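Local atomic coordinates of topoisomerase I-like protein (Leishmania donovani, PDB entry 2B9S), a protein that relaxes supercoiled DNA as the large subunit of a heterodimeric type IB topoisomerase, held here on nicked DNA with vanadate mimicking the transition state of strand cleavage and religation. Residues D[62-67]-D[102-107]; D[69-74]-D[162-167]; D[75-80]-D[170-175]; D[183-188]-D[215-220]. All blocks are in the same frame, centred on the assembly; numbering follows the deposited sequence.

Interaction 1. Residues D[62-67]-D[102-107]; sequences MFAVMK and CDFEPI
Lys-67 NZ donates to Glu-105 OE1 at 3.0 Å, a salt bridge that closes the outer side of the contact. The lysine chain is extended, its CG anti to the backbone N (chi1 -168°), and it crosses the glutamate at about a right angle. NZ reaches OE1 on the syn side, 27° out of the carboxylate plane. The other oxygen, OE2, is taken by NE2 of Gln-109 one turn further along the helix, giving the carboxylate a partner at each oxygen.

Beneath this bridge the contact is apolar and buried. Here the C-terminal part of helix 54-64 meets the start of helix 105-119, where Phe-104 occupies the N-cap position. Just ahead of it Asp-103 forms an Asx turn, OD1 accepting from the backbone N of Glu-105 at 3.1 Å. Phe-104 and Phe-63 make an offset edge-to-face pair: the CD2-CE2 edge of Phe-63 is turned toward one face of Phe-104, with centroids 5.2 Å apart and planes at 67°. The closest carbons are CE2 of Phe-63 and CE2 of Phe-104, at 3.6 Å. Ala-64 places its CB between two partners, 3.7 Å from Phe-104 CB and 3.8 Å from Ile-107 CG2. Phe-63 also stacks with Tyr-72 and Phe-81, while Phe-104 and Ile-107 both rest on Ile-43 of strand 43-45.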
# COMPACT_ATOMS: atom_id res chain seq x y z
N MET D 62 -22.79 10.43 -5.89
CA MET D 62 -21.72 9.57 -5.36
C MET D 62 -22.26 8.54 -4.34
O MET D 62 -21.96 7.35 -4.43
CB MET D 62 -20.65 10.43 -4.71
CG MET D 62 -19.67 11.07 -5.65
SD MET D 62 -18.67 12.26 -4.73
CE MET D 62 -17.91 13.08 -6.16
N PHE D 63 -23.07 9.02 -3.41
CA PHE D 63 -23.77 8.23 -2.41
C PHE D 63 -24.90 7.36 -2.99
O PHE D 63 -24.94 6.14 -2.76
CB PHE D 63 -24.35 9.20 -1.37
CG PHE D 63 -25.02 8.53 -0.17
CD1 PHE D 63 -24.26 7.86 0.79
CD2 PHE D 63 -26.40 8.60 -0.01
CE1 PHE D 63 -24.87 7.26 1.89
CE2 PHE D 63 -27.02 8.00 1.11
CZ PHE D 63 -26.24 7.34 2.05
N ALA D 64 -25.82 7.99 -3.74
CA ALA D 64 -26.98 7.33 -4.37
C ALA D 64 -26.63 6.05 -5.11
O ALA D 64 -27.36 5.07 -5.06
CB ALA D 64 -27.71 8.31 -5.34
N VAL D 65 -25.51 6.12 -5.81
CA VAL D 65 -24.96 5.09 -6.69
C VAL D 65 -24.38 3.90 -5.90
O VAL D 65 -24.25 2.77 -6.42
CB VAL D 65 -23.89 5.83 -7.54
CG1 VAL D 65 -22.58 5.09 -7.66
CG2 VAL D 65 -24.46 6.32 -8.88
N MET D 66 -24.07 4.14 -4.62
CA MET D 66 -23.50 3.13 -3.72
C MET D 66 -24.54 2.33 -2.92
O MET D 66 -24.17 1.65 -1.98
CB MET D 66 -22.51 3.78 -2.75
CG MET D 66 -21.21 4.20 -3.42
SD MET D 66 -19.99 4.81 -2.24
CE MET D 66 -19.57 3.28 -1.36
N LYS D 67 -25.81 2.40 -3.33
CA LYS D 67 -26.95 1.76 -2.64
C LYS D 67 -26.79 0.27 -2.26
O LYS D 67 -27.27 -0.15 -1.22
CB LYS D 67 -28.23 1.93 -3.47
CG LYS D 67 -29.51 1.58 -2.74
CD LYS D 67 -30.65 1.43 -3.71
CE LYS D 67 -31.99 1.19 -2.98
NZ LYS D 67 -33.10 0.99 -3.97
N CYS D 102 -34.15 11.86 2.97
CA CYS D 102 -33.69 12.02 1.58
C CYS D 102 -33.98 10.77 0.79
O CYS D 102 -33.59 9.69 1.21
CB CYS D 102 -32.18 12.26 1.52
SG CYS D 102 -31.58 13.74 2.30
N ASP D 103 -34.63 10.90 -0.36
CA ASP D 103 -34.89 9.76 -1.23
C ASP D 103 -34.10 9.92 -2.52
O ASP D 103 -34.41 10.78 -3.35
CB ASP D 103 -36.38 9.68 -1.50
CG ASP D 103 -36.80 8.41 -2.22
OD1 ASP D 103 -35.96 7.68 -2.79
OD2 ASP D 103 -38.02 8.14 -2.22
N PHE D 104 -33.10 9.08 -2.70
CA PHE D 104 -32.17 9.15 -3.82
C PHE D 104 -32.55 8.27 -4.98
O PHE D 104 -31.79 8.13 -5.92
CB PHE D 104 -30.78 8.72 -3.36
CG PHE D 104 -30.17 9.61 -2.32
CD1 PHE D 104 -29.45 10.74 -2.70
CD2 PHE D 104 -30.29 9.29 -0.95
CE1 PHE D 104 -28.87 11.57 -1.74
CE2 PHE D 104 -29.71 10.13 0.03
CZ PHE D 104 -29.00 11.27 -0.38
N GLU D 105 -33.75 7.70 -4.92
CA GLU D 105 -34.18 6.68 -5.89
C GLU D 105 -34.17 7.12 -7.38
O GLU D 105 -33.72 6.35 -8.24
CB GLU D 105 -35.53 6.08 -5.46
CG GLU D 105 -35.87 4.74 -6.11
CD GLU D 105 -34.80 3.63 -5.89
OE1 GLU D 105 -33.92 3.72 -5.00
OE2 GLU D 105 -34.86 2.64 -6.63
N PRO D 106 -34.67 8.34 -7.70
CA PRO D 106 -34.56 8.76 -9.11
C PRO D 106 -33.11 8.76 -9.63
O PRO D 106 -32.85 8.35 -10.76
CB PRO D 106 -35.17 10.17 -9.12
CG PRO D 106 -36.05 10.22 -7.90
CD PRO D 106 -35.36 9.37 -6.88
N ILE D 107 -32.15 9.19 -8.81
CA ILE D 107 -30.76 9.18 -9.25
C ILE D 107 -30.22 7.75 -9.35
O ILE D 107 -29.55 7.41 -10.33
CB ILE D 107 -29.84 10.04 -8.37
CG1 ILE D 107 -30.24 11.52 -8.48
CG2 ILE D 107 -28.37 9.75 -8.74
CD1 ILE D 107 -29.49 12.45 -7.52

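Interaction 2. Residues D[69-74]-D[162-167]; sequences HDYYRM and LFRGRG. With nucleotides of chain C; nucleotides of chain B.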
# COMPACT_ATOMS: atom_id res chain seq x y z
N HIS D 69 -23.87 -1.31 -1.81
CA HIS D 69 -22.59 -1.52 -1.14
C HIS D 69 -22.78 -1.51 0.36
O HIS D 69 -23.61 -0.77 0.87
CB HIS D 69 -21.58 -0.43 -1.53
CG HIS D 69 -20.17 -0.89 -1.38
ND1 HIS D 69 -19.54 -0.97 -0.16
CD2 HIS D 69 -19.28 -1.34 -2.30
CE1 HIS D 69 -18.32 -1.46 -0.33
NE2 HIS D 69 -18.14 -1.68 -1.63
N ASP D 70 -21.99 -2.32 1.07
CA ASP D 70 -21.99 -2.37 2.56
C ASP D 70 -21.75 -1.01 3.22
O ASP D 70 -22.31 -0.74 4.27
CB ASP D 70 -20.92 -3.35 3.09
CG ASP D 70 -21.26 -4.83 2.81
OD1 ASP D 70 -22.39 -5.14 2.35
OD2 ASP D 70 -20.39 -5.69 3.06
N TYR D 71 -20.90 -0.19 2.62
CA TYR D 71 -20.65 1.18 3.10
C TYR D 71 -21.93 1.99 3.31
O TYR D 71 -22.06 2.74 4.29
CB TYR D 71 -19.78 1.95 2.10
CG TYR D 71 -18.29 1.76 2.23
CD1 TYR D 71 -17.63 2.00 3.44
CD2 TYR D 71 -17.52 1.43 1.11
CE1 TYR D 71 -16.22 1.87 3.55
CE2 TYR D 71 -16.11 1.28 1.21
CZ TYR D 71 -15.47 1.51 2.43
OH TYR D 71 -14.09 1.38 2.54
N TYR D 72 -22.86 1.86 2.37
CA TYR D 72 -24.12 2.63 2.32
C TYR D 72 -24.97 2.49 3.58
O TYR D 72 -25.71 3.41 3.92
CB TYR D 72 -24.93 2.17 1.12
CG TYR D 72 -26.09 3.05 0.70
CD1 TYR D 72 -27.41 2.78 1.11
CD2 TYR D 72 -25.88 4.11 -0.18
CE1 TYR D 72 -28.48 3.58 0.69
CE2 TYR D 72 -26.93 4.90 -0.62
CZ TYR D 72 -28.23 4.64 -0.19
OH TYR D 72 -29.25 5.45 -0.66
N ARG D 73 -24.85 1.33 4.23
CA ARG D 73 -25.60 1.00 5.43
C ARG D 73 -24.79 1.17 6.72
O ARG D 73 -25.29 0.89 7.80
CB ARG D 73 -26.14 -0.44 5.32
N MET D 74 -23.55 1.63 6.62
CA MET D 74 -22.73 1.90 7.81
C MET D 74 -23.00 3.30 8.35
O MET D 74 -22.95 4.26 7.60
CB MET D 74 -21.24 1.76 7.48
CG MET D 74 -20.84 0.35 7.10
SD MET D 74 -19.07 0.22 6.80
CE MET D 74 -19.04 -1.35 5.95
N LEU D 162 -16.39 9.60 -2.36
CA LEU D 162 -16.57 9.34 -0.93
C LEU D 162 -15.46 8.42 -0.44
O LEU D 162 -15.27 7.32 -0.98
CB LEU D 162 -17.96 8.73 -0.69
CG LEU D 162 -19.12 9.55 -1.26
CD1 LEU D 162 -20.53 8.93 -0.89
CD2 LEU D 162 -18.95 11.04 -0.80
N PHE D 163 -14.70 8.89 0.53
CA PHE D 163 -13.53 8.16 1.08
C PHE D 163 -13.79 6.72 1.52
O PHE D 163 -14.59 6.47 2.42
CB PHE D 163 -12.94 8.94 2.27
CG PHE D 163 -11.73 8.27 2.90
CD1 PHE D 163 -11.75 7.85 4.23
CD2 PHE D 163 -10.58 8.05 2.16
CE1 PHE D 163 -10.65 7.25 4.80
CE2 PHE D 163 -9.46 7.44 2.71
CZ PHE D 163 -9.50 7.04 4.04
N ARG D 164 -13.08 5.78 0.89
CA ARG D 164 -13.25 4.36 1.19
C ARG D 164 -12.20 3.84 2.16
O ARG D 164 -11.24 3.16 1.78
CB ARG D 164 -13.40 3.52 -0.09
CG ARG D 164 -14.79 3.77 -0.71
CD ARG D 164 -14.84 3.62 -2.21
NE ARG D 164 -15.26 2.29 -2.60
CZ ARG D 164 -16.38 1.97 -3.24
NH1 ARG D 164 -17.26 2.90 -3.61
NH2 ARG D 164 -16.61 0.70 -3.52
N GLY D 165 -12.41 4.17 3.43
CA GLY D 165 -11.54 3.70 4.48
C GLY D 165 -11.74 2.24 4.80
O GLY D 165 -12.86 1.73 4.78
N ARG D 166 -10.63 1.56 5.06
CA ARG D 166 -10.60 0.16 5.45
C ARG D 166 -10.96 -0.01 6.92
O ARG D 166 -10.60 0.82 7.76
CB ARG D 166 -9.20 -0.42 5.21
CG ARG D 166 -8.66 -0.31 3.79
CD ARG D 166 -9.46 -1.07 2.77
NE ARG D 166 -8.82 -0.98 1.45
CZ ARG D 166 -7.97 -1.87 0.93
NH1 ARG D 166 -7.63 -2.96 1.60
NH2 ARG D 166 -7.44 -1.65 -0.26
N GLY D 167 -11.61 -1.11 7.24
CA GLY D 167 -12.03 -1.41 8.61
C GLY D 167 -12.90 -0.34 9.24
O GLY D 167 -13.79 0.22 8.61
P DA C 14 -7.09 3.60 4.66
OP1 DA C 14 -8.11 2.90 5.46
OP2 DA C 14 -6.86 5.02 4.92
O5' DA C 14 -5.71 2.81 4.67
C5' DA C 14 -5.64 1.39 4.86
C4' DA C 14 -4.19 1.06 5.17
O4' DA C 14 -3.32 1.48 4.09
C3' DA C 14 -3.66 1.78 6.39
O3' DA C 14 -2.84 0.87 7.11
C2' DA C 14 -2.84 2.94 5.80
C1' DA C 14 -2.22 2.27 4.57
N9 DA C 14 -1.68 3.17 3.52
C8 DA C 14 -2.21 4.34 3.03
N7 DA C 14 -1.49 4.92 2.07
C5 DA C 14 -0.40 4.07 1.94
C6 DA C 14 0.75 4.07 1.10
N6 DA C 14 1.04 5.01 0.19
N1 DA C 14 1.64 3.07 1.23
C2 DA C 14 1.40 2.08 2.11
N3 DA C 14 0.35 1.97 2.94
C4 DA C 14 -0.51 2.99 2.81
P DG B 2 -3.00 -8.10 2.14
OP1 DG B 2 -3.21 -9.01 3.27
OP2 DG B 2 -2.29 -8.54 0.90
O5' DG B 2 -4.40 -7.46 1.67
C5' DG B 2 -5.27 -6.89 2.58
C4' DG B 2 -6.45 -6.27 1.85
O4' DG B 2 -5.99 -5.32 0.87
C3' DG B 2 -7.36 -7.23 1.08
O3' DG B 2 -8.66 -6.69 1.23
C2' DG B 2 -6.88 -7.11 -0.37
C1' DG B 2 -6.49 -5.65 -0.42
N9 DG B 2 -5.44 -5.39 -1.40
C8 DG B 2 -4.30 -6.15 -1.60
N7 DG B 2 -3.53 -5.67 -2.54
C5 DG B 2 -4.22 -4.53 -2.97
C6 DG B 2 -3.88 -3.62 -3.97
O6 DG B 2 -2.87 -3.64 -4.68
N1 DG B 2 -4.82 -2.60 -4.12
C2 DG B 2 -5.97 -2.48 -3.36
N2 DG B 2 -6.75 -1.44 -3.65
N3 DG B 2 -6.31 -3.33 -2.41
C4 DG B 2 -5.38 -4.33 -2.27
P DA C 13 -7.68 6.90 -1.30
OP1 DA C 13 -9.01 7.18 -1.87
OP2 DA C 13 -6.80 8.01 -0.97
O5' DA C 13 -7.84 6.00 0.02
C5' DA C 13 -8.49 4.73 -0.01
C4' DA C 13 -7.70 3.76 0.85
O4' DA C 13 -6.55 3.25 0.13
C3' DA C 13 -7.15 4.35 2.14
O3' DA C 13 -7.51 3.43 3.12
C2' DA C 13 -5.62 4.49 1.89
C1' DA C 13 -5.38 3.32 0.94
N9 DA C 13 -4.24 3.51 0.03
C8 DA C 13 -4.11 4.56 -0.85
N7 DA C 13 -3.01 4.52 -1.54
C5 DA C 13 -2.39 3.34 -1.11
C6 DA C 13 -1.16 2.73 -1.47
N6 DA C 13 -0.36 3.21 -2.42
N1 DA C 13 -0.80 1.59 -0.85
C2 DA C 13 -1.64 1.07 0.09
N3 DA C 13 -2.81 1.56 0.52
C4 DA C 13 -3.13 2.71 -0.12
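Tyr-71 lays the CE2 side of its ring against the aliphatic part of Arg-164, its CE2 lying 3.4 Å from Arg-164 CG. The arginine then bends at chi3 (95°), and its guanidinium stands at 69° to the tyrosine ring, with Tyr-71 CD2 over one of its faces. At the far end of the ring the phenol donates its proton: Tyr-71 OH to Gly-165 O is 2.6 Å. This carbonyl oxygen lies at the ring edge, close to the ring plane, whereas the hydroxyl sits above the carbonyl plane, 54° out of it.

His-69 meets Arg-164 tip to tip, but the geometry between NE2 and NH2 is too poor for a hydrogen bond. Instead NE2 of His-69 is hydrogen-bonded to a DNA phosphate, and NH2 of Arg-164 makes a long, weak ion pair with a phosphate. The other ring nitrogen, ND1, accepts from the backbone N of Tyr-71 in the imidazole plane, fixing the ring's rotation at the start of the 3-10 turn 70-73.

Segment 162-167 is thus a DNA-contacting loop of the topoisomerase I DNA-binding fragment, joined to the 69-74 turn through the bond from Tyr-71 OH to Gly-165 O. Arg-166 N donates to OP1 of DA14 of chain C at 2.9 Å. Its side chain, bent at chi2, extends to chain B, where NH1 bonds O4' of DG2 of chain B at 3.0 Å and NH2 lies 3.0 Å from N3 of the same guanine. Phe-163 directs its ring edge at DA14 of chain C, CZ being 3.4 Å from OP2.

Interaction 3. Residues D[75-80]-D[170-175]; sequences EVFRRN and PLMGKL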
# COMPACT_ATOMS: atom_id res chain seq x y z
N GLU D 75 -23.25 3.43 9.64
CA GLU D 75 -23.55 4.75 10.19
C GLU D 75 -22.45 5.80 10.05
O GLU D 75 -22.75 6.97 9.83
CB GLU D 75 -24.01 4.70 11.65
CG GLU D 75 -25.54 4.79 11.80
CD GLU D 75 -26.19 5.94 10.98
OE1 GLU D 75 -25.66 7.11 10.99
OE2 GLU D 75 -27.23 5.68 10.31
N VAL D 76 -21.19 5.39 10.18
CA VAL D 76 -20.08 6.33 10.13
C VAL D 76 -19.94 6.88 8.71
O VAL D 76 -19.73 8.07 8.53
CB VAL D 76 -18.75 5.69 10.62
CG1 VAL D 76 -17.59 6.67 10.45
CG2 VAL D 76 -18.87 5.25 12.10
N PHE D 77 -20.08 5.98 7.74
CA PHE D 77 -20.02 6.33 6.34
C PHE D 77 -21.12 7.34 5.97
O PHE D 77 -20.83 8.37 5.35
CB PHE D 77 -20.13 5.07 5.46
CG PHE D 77 -19.93 5.34 3.99
CD1 PHE D 77 -21.02 5.65 3.15
CD2 PHE D 77 -18.66 5.30 3.44
CE1 PHE D 77 -20.84 5.93 1.79
CE2 PHE D 77 -18.47 5.58 2.08
CZ PHE D 77 -19.57 5.90 1.26
N ARG D 78 -22.35 7.04 6.39
CA ARG D 78 -23.54 7.86 6.13
C ARG D 78 -23.44 9.22 6.79
O ARG D 78 -23.80 10.24 6.19
CB ARG D 78 -24.79 7.14 6.64
CG ARG D 78 -25.12 5.87 5.92
CD ARG D 78 -26.24 5.12 6.63
NE ARG D 78 -27.53 5.82 6.52
CZ ARG D 78 -28.40 5.68 5.52
NH1 ARG D 78 -28.15 4.86 4.49
NH2 ARG D 78 -29.53 6.36 5.55
N ARG D 79 -22.95 9.23 8.02
CA ARG D 79 -22.74 10.45 8.76
C ARG D 79 -21.69 11.35 8.09
O ARG D 79 -21.89 12.55 7.95
CB ARG D 79 -22.39 10.16 10.22
CG ARG D 79 -21.46 11.20 10.86
CD ARG D 79 -21.57 11.30 12.39
NE ARG D 79 -21.81 10.02 13.04
CZ ARG D 79 -20.87 9.12 13.35
NH1 ARG D 79 -19.59 9.35 13.07
NH2 ARG D 79 -21.24 7.98 13.94
N ASN D 80 -20.58 10.77 7.68
CA ASN D 80 -19.51 11.57 7.09
C ASN D 80 -19.88 12.12 5.72
O ASN D 80 -19.57 13.26 5.42
CB ASN D 80 -18.23 10.77 7.01
CG ASN D 80 -17.54 10.66 8.35
OD1 ASN D 80 -17.57 11.60 9.14
ND2 ASN D 80 -16.92 9.50 8.60
N PRO D 170 -12.71 6.15 10.96
CA PRO D 170 -13.65 7.20 11.41
C PRO D 170 -14.04 8.25 10.34
O PRO D 170 -15.04 8.95 10.54
CB PRO D 170 -12.93 7.88 12.60
CG PRO D 170 -11.62 7.23 12.73
CD PRO D 170 -11.39 6.28 11.60
N LEU D 171 -13.29 8.30 9.23
CA LEU D 171 -13.53 9.26 8.14
C LEU D 171 -14.13 8.59 6.89
O LEU D 171 -14.24 9.23 5.85
CB LEU D 171 -12.25 10.05 7.76
CG LEU D 171 -11.38 10.79 8.81
CD1 LEU D 171 -10.25 11.59 8.17
CD2 LEU D 171 -12.20 11.70 9.73
N MET D 172 -14.51 7.31 6.96
CA MET D 172 -15.14 6.69 5.80
C MET D 172 -16.41 7.51 5.43
O MET D 172 -17.12 8.00 6.33
CB MET D 172 -15.48 5.22 6.07
CG MET D 172 -16.52 5.01 7.17
SD MET D 172 -17.20 3.35 7.16
CE MET D 172 -15.74 2.37 7.56
N GLY D 173 -16.63 7.72 4.13
CA GLY D 173 -17.78 8.50 3.64
C GLY D 173 -17.47 9.96 3.39
O GLY D 173 -18.20 10.62 2.67
N LYS D 174 -16.42 10.48 4.01
CA LYS D 174 -16.01 11.86 3.80
C LYS D 174 -15.64 12.15 2.33
O LYS D 174 -15.07 11.28 1.63
CB LYS D 174 -14.85 12.21 4.72
CG LYS D 174 -14.40 13.68 4.68
CD LYS D 174 -13.21 13.82 5.56
CE LYS D 174 -13.09 15.20 6.15
NZ LYS D 174 -12.26 16.07 5.33
N LEU D 175 -15.98 13.35 1.86
CA LEU D 175 -15.67 13.73 0.48
C LEU D 175 -14.17 13.99 0.24
O LEU D 175 -13.54 14.83 0.91
CB LEU D 175 -16.52 14.92 -0.00
CG LEU D 175 -16.36 15.48 -1.43
CD1 LEU D 175 -16.70 14.47 -2.50
CD2 LEU D 175 -17.18 16.77 -1.64
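Pro-170 offers its carbonyl oxygen to the side-chain amide of Asn-80, ND2 to O measuring 2.8 Å; the same oxygen lies 3.4 Å from Val-76 CG1. Leu-171 opens a type II beta turn that runs to Lys-174 and is closed by the backbone bond from Lys-174 N to Leu-171 O.

Met-172 supplies the second grip on Asn-80, its O accepting from ND2 at 2.7 Å. Both acceptors lie near the amide plane, so the two N-H groups of one NH2 hold two carbonyls two residues apart and fix the flat group in rotation. The same Met-172 O receives a CA-H...O contact from Phe-77. The methionine side chain has CG between the backbone N and the carbonyl carbon (chi1 64°), a crowded position that brings CG against Val-76 CG1, while SD comes 3.8 Å from Phe-77 CB.

Gly-173 fits directly against the helix. Its CA lies over one face of the Phe-77 ring, 3.6 Å from the centroid and offset toward the CD2-CE2 rim, in a CH-pi contact, and its CA-H also points at Phe-77 O. A beta carbon here would clash with that carbonyl oxygen. Lys-174 N then passes 3.5 Å from Asn-80 CB, and Leu-175, leading into strand 175-176, is tied through its N to Ser-84 OG on the next helical turn.

An asparagine side chain holding two carbonyls and a glycine against an aromatic face together dock a type II turn on the first turns of helix 75-89, within the DNA-binding fragment of this topoisomerase.

Interaction 4. Residues D[183-188]-D[215-220]; sequences DITINI and LAMWRD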
# COMPACT_ATOMS: atom_id res chain seq x y z
N ASP D 183 -3.64 22.79 -7.10
CA ASP D 183 -3.31 21.89 -5.99
C ASP D 183 -2.01 21.11 -6.24
O ASP D 183 -1.39 20.61 -5.31
CB ASP D 183 -4.48 20.90 -5.77
CG ASP D 183 -5.79 21.59 -5.39
OD1 ASP D 183 -5.74 22.53 -4.58
OD2 ASP D 183 -6.86 21.20 -5.90
N ILE D 184 -1.62 21.04 -7.52
CA ILE D 184 -0.55 20.15 -8.00
C ILE D 184 0.79 20.86 -8.19
O ILE D 184 0.89 21.90 -8.86
CB ILE D 184 -0.97 19.42 -9.30
CG1 ILE D 184 -2.19 18.54 -9.01
CG2 ILE D 184 0.18 18.56 -9.87
CD1 ILE D 184 -2.99 18.15 -10.23
N THR D 185 1.81 20.30 -7.54
CA THR D 185 3.21 20.74 -7.69
C THR D 185 3.85 19.82 -8.72
O THR D 185 3.77 18.59 -8.62
CB THR D 185 3.97 20.69 -6.33
OG1 THR D 185 3.31 21.56 -5.39
CG2 THR D 185 5.42 21.15 -6.47
N ILE D 186 4.47 20.43 -9.72
CA ILE D 186 5.19 19.71 -10.77
C ILE D 186 6.67 19.65 -10.41
O ILE D 186 7.28 20.66 -10.05
CB ILE D 186 4.94 20.38 -12.15
CG1 ILE D 186 3.47 20.22 -12.59
CG2 ILE D 186 5.91 19.84 -13.20
CD1 ILE D 186 3.08 18.86 -13.19
N ASN D 187 7.23 18.44 -10.46
CA ASN D 187 8.67 18.26 -10.31
C ASN D 187 9.24 17.80 -11.64
O ASN D 187 8.85 16.74 -12.16
CB ASN D 187 9.03 17.25 -9.22
CG ASN D 187 10.50 17.27 -8.86
OD1 ASN D 187 11.02 18.30 -8.48
ND2 ASN D 187 11.16 16.13 -8.98
N ILE D 188 10.16 18.60 -12.18
CA ILE D 188 10.71 18.40 -13.53
C ILE D 188 12.14 18.98 -13.64
O ILE D 188 12.58 19.72 -12.76
CB ILE D 188 9.73 19.03 -14.57
CG1 ILE D 188 9.88 18.37 -15.95
CG2 ILE D 188 9.78 20.57 -14.53
CD1 ILE D 188 8.78 18.67 -16.89
N LEU D 215 7.04 13.02 -10.04
CA LEU D 215 6.85 13.97 -11.14
C LEU D 215 5.80 15.01 -10.80
O LEU D 215 5.77 16.12 -11.37
CB LEU D 215 6.44 13.25 -12.45
CG LEU D 215 7.14 11.95 -12.83
CD1 LEU D 215 6.68 11.41 -14.22
CD2 LEU D 215 8.65 12.06 -12.76
N ALA D 216 4.90 14.66 -9.88
CA ALA D 216 3.86 15.57 -9.43
C ALA D 216 3.37 15.16 -8.04
O ALA D 216 3.52 14.00 -7.63
CB ALA D 216 2.70 15.62 -10.46
N MET D 217 2.79 16.12 -7.31
CA MET D 217 2.34 15.94 -5.93
C MET D 217 1.14 16.82 -5.68
O MET D 217 1.06 17.94 -6.19
CB MET D 217 3.48 16.29 -4.94
CG MET D 217 3.17 16.15 -3.44
SD MET D 217 2.29 17.55 -2.64
CE MET D 217 3.55 18.82 -2.61
N TRP D 218 0.17 16.31 -4.93
CA TRP D 218 -0.89 17.15 -4.39
C TRP D 218 -1.22 16.70 -2.97
O TRP D 218 -0.82 15.63 -2.52
CB TRP D 218 -2.13 17.19 -5.28
CG TRP D 218 -2.92 15.94 -5.27
CD1 TRP D 218 -3.96 15.64 -4.43
CD2 TRP D 218 -2.74 14.81 -6.12
NE1 TRP D 218 -4.43 14.38 -4.70
CE2 TRP D 218 -3.70 13.84 -5.73
CE3 TRP D 218 -1.85 14.50 -7.17
CZ2 TRP D 218 -3.82 12.59 -6.37
CZ3 TRP D 218 -1.96 13.25 -7.80
CH2 TRP D 218 -2.94 12.31 -7.38
N ARG D 219 -1.92 17.55 -2.25
CA ARG D 219 -2.31 17.23 -0.90
C ARG D 219 -3.79 16.83 -0.91
O ARG D 219 -4.65 17.58 -1.36
CB ARG D 219 -2.01 18.43 -0.01
CG ARG D 219 -2.14 18.17 1.47
CD ARG D 219 -1.58 19.34 2.26
NE ARG D 219 -0.12 19.46 2.10
CZ ARG D 219 0.75 18.82 2.87
NH1 ARG D 219 0.32 18.00 3.84
NH2 ARG D 219 2.06 18.98 2.67
N ASP D 220 -4.05 15.61 -0.45
CA ASP D 220 -5.40 15.02 -0.48
C ASP D 220 -6.32 15.63 0.60
O ASP D 220 -5.88 15.86 1.72
CB ASP D 220 -5.27 13.49 -0.36
CG ASP D 220 -6.48 12.83 0.25
OD1 ASP D 220 -7.34 12.39 -0.53
OD2 ASP D 220 -6.55 12.71 1.51
O HOH W 1 -2.30 20.34 -2.73
O HOH W 2 -4.78 20.43 -2.15
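Strands 185-187 and 216-219 run antiparallel, their directions 157° apart. Thr-185 and Met-217 form the hydrogen-bonded pair: Thr-185 N reaches Met-217 O at 2.8 Å, and Met-217 N returns to Thr-185 O at 3.0 Å. Ile-186 faces Ala-216 as a non-hydrogen-bonded pair, and beyond it Asn-187 N donates to Leu-215 O at 2.9 Å. At the other end the direct ladder gives way to water: one molecule donates to Asp-183 O and accepts from Arg-219 N, while a second donates to Arg-219 O and, weakly, to Asp-183 OD1. Asp-183 OD2 accepts from the backbone N of Gln-180.

Ile-186 and Ala-216 share one face of the sheet, where Ile-184 CG2 also packs 3.9 Å from Ala-216 CB. Ile-184 and Trp-218 lie side by side, with CG1 of the isoleucine 4.0 Å from CB of the tryptophan. Thr-185 and Met-217 occupy the other face; the methionine chain is bent at chi2 and again at chi3 (-71°), which brings CE to 3.9 Å from Thr-185 OG1. Asn-187 directs its amide elsewhere, OD1 accepting from Asp-209 N and Gln-207 NE2, and ND2 donating to Trp-214 O.

These are the central strands of a four-stranded mixed sheet, joined by backbone bonds and aliphatic packing. Near the water-bridged end Arg-219 NH2 forms a salt bridge with a phosphate of the bound DNA, so this end of the strand pair places a positive charge at the DNA backbone.

In the fold
Interactions 1, 2 and 3 form one continuous cluster, with centres 7 to 15 Å apart, built around helices 54-64 and 75-89 and the loop between them. Their segments alternate along the chain: the helical region 62-80 is met first by 102-107 and later by both ends of the 162-175 loop. Met-66 packs on Arg-164 and Phe-77, bringing all three together. Interaction 4 follows in series, its centre 27 to 33 Å from theirs, in a separate mixed sheet. All four fall in the DNA-binding fragment; interactions 2 and 4 touch the DNA directly, while interactions 1 and 3 join the elements behind the DNA-contacting loop of interaction 2.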